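Side-chain contact in putative uncharacterized protein (Pyrococcus furiosus, PDB 3V68), which is a DUF2666-family protein of uncharacterized cellular role that probably binds double-stranded DNA: residues S75-V78 / S79-G83. Sequence-based numbering, arbitrary orientation.
Sequences SPKV and SRQIG
Val78 and Ile82, one turn apart on the short helix 76-83, meet through their methyl ends, CG1 of Val78 lying 3.8 Å from CD1 of Ile82. The valine's other methyl, CG2, lies on the flank facing Gln81. There the amide oxygen OE1 of Gln81 comes within 3.7 Å of Val78 CG2 and 3.8 Å of Lys77 CG, resting against the valine methyl and the lysine chain, and the glutamine crosses each side chain at a slant. It gets there because Gln81 CG is turned anti to the carbonyl carbon (chi1 -73°) and the chain then runs extended. Cutting the side chain back to an alanine is likely to bare Val78 CG2 and the Lys77 methylenes on this flank.

Arg80 folds back toward the first turn: its chain bends at chi3 (40°), setting one guanidinium face over Pro76 O, the oxygen offset toward the rim of the group. Long, flexible chains with polar ends suit this more exposed side, where their methylenes can lie along the helix. Pro76 O already accepts from Arg80 N at 2.9 Å, one of the i to i+4 bonds that define the helix. Ser75 is the N-cap. Its OG accepts from Val78 N at 3.2 Å, satisfying an amide that the first turn cannot pair, while its carbonyl receives Ser79 N. Proline suits the next position, since it has no N-H to leave without a partner and its ring fits helical backbone angles.

The serine OG is also hydrogen-bonded to Ala72 O, tying the cap to helix 66-73. Branched aliphatic residues suit the inner face: Val78 packs on Leu105, and Ile82 on Val98, Ala101 and Leu105, all of helix 91-110, while Ile62 of a loop also touches Val78.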
loop_
_atom_site.group_PDB
_atom_site.type_symbol
_atom_site.label_atom_id
_atom_site.label_comp_id
_atom_site.label_asym_id
_atom_site.label_seq_id
_atom_site.Cartn_x
_atom_site.Cartn_y
_atom_site.Cartn_z
ATOM N N SER A 75 -3.896 -12.859 14.789
ATOM C CA SER A 75 -4.107 -13.279 16.178
ATOM C C SER A 75 -4.633 -12.157 17.078
ATOM O O SER A 75 -4.335 -10.983 16.849
ATOM C CB SER A 75 -2.821 -13.879 16.763
ATOM O OG SER A 75 -1.860 -12.878 17.052
ATOM N N PRO A 76 -5.431 -12.516 18.105
ATOM C CA PRO A 76 -5.869 -11.540 19.109
ATOM C C PRO A 76 -4.690 -10.875 19.835
ATOM O O PRO A 76 -4.748 -9.678 20.135
ATOM C CB PRO A 76 -6.685 -12.393 20.089
ATOM C CG PRO A 76 -7.163 -13.534 19.280
ATOM C CD PRO A 76 -6.051 -13.836 18.319
ATOM N N LYS A 77 -3.634 -11.646 20.098
ATOM C CA LYS A 77 -2.421 -11.142 20.743
ATOM C C LYS A 77 -1.828 -9.959 19.976
ATOM O O LYS A 77 -1.525 -8.918 20.560
ATOM C CB LYS A 77 -1.386 -12.265 20.889
ATOM C CG LYS A 77 -0.002 -11.821 21.350
ATOM C CD LYS A 77 0.942 -13.016 21.447
ATOM C CE LYS A 77 2.402 -12.589 21.467
ATOM N NZ LYS A 77 2.774 -11.795 22.670
ATOM N N VAL A 78 -1.671 -10.120 18.664
ATOM C CA VAL A 78 -1.079 -9.063 17.843
ATOM C C VAL A 78 -2.030 -7.875 17.703
ATOM O O VAL A 78 -1.589 -6.728 17.731
ATOM C CB VAL A 78 -0.581 -9.600 16.478
ATOM C CG1 VAL A 78 -0.284 -8.467 15.494
ATOM C CG2 VAL A 78 0.663 -10.448 16.691
ATOM N N SER A 79 -3.329 -8.146 17.586
ATOM C CA SER A 79 -4.322 -7.075 17.531
ATOM C C SER A 79 -4.269 -6.212 18.795
ATOM O O SER A 79 -4.353 -4.986 18.721
ATOM C CB SER A 79 -5.730 -7.631 17.320
ATOM O OG SER A 79 -6.660 -6.573 17.157
ATOM N N ARG A 80 -4.109 -6.864 19.945
ATOM C CA ARG A 80 -3.958 -6.166 21.225
ATOM C C ARG A 80 -2.665 -5.344 21.265
ATOM O O ARG A 80 -2.664 -4.196 21.728
ATOM C CB ARG A 80 -4.020 -7.177 22.376
ATOM C CG ARG A 80 -3.992 -6.585 23.786
ATOM C CD ARG A 80 -4.585 -7.546 24.827
ATOM N NE ARG A 80 -4.209 -8.949 24.615
ATOM C CZ ARG A 80 -5.008 -9.881 24.092
ATOM N NH1 ARG A 80 -6.247 -9.579 23.717
ATOM N NH2 ARG A 80 -4.566 -11.123 23.938
ATOM N N GLN A 81 -1.573 -5.930 20.770
ATOM C CA GLN A 81 -0.286 -5.228 20.661
ATOM C C GLN A 81 -0.400 -3.968 19.809
ATOM O O GLN A 81 0.122 -2.916 20.177
ATOM C CB GLN A 81 0.799 -6.139 20.072
ATOM C CG GLN A 81 1.316 -7.230 20.998
ATOM C CD GLN A 81 2.412 -8.061 20.350
ATOM O OE1 GLN A 81 2.153 -9.142 19.826
ATOM N NE2 GLN A 81 3.641 -7.547 20.369
ATOM N N ILE A 82 -1.084 -4.081 18.672
ATOM C CA ILE A 82 -1.281 -2.946 17.775
ATOM C C ILE A 82 -2.138 -1.864 18.436
ATOM O O ILE A 82 -1.813 -0.679 18.358
ATOM C CB ILE A 82 -1.894 -3.390 16.419
ATOM C CG1 ILE A 82 -0.918 -4.308 15.675
ATOM C CG2 ILE A 82 -2.252 -2.178 15.554
ATOM C CD1 ILE A 82 -1.517 -5.027 14.471
ATOM N N GLY A 83 -3.223 -2.280 19.090
ATOM C CA GLY A 83 -4.123 -1.362 19.784
ATOM C C GLY A 83 -3.396 -0.502 20.800
ATOM O O GLY A 83 -3.670 0.692 20.929
#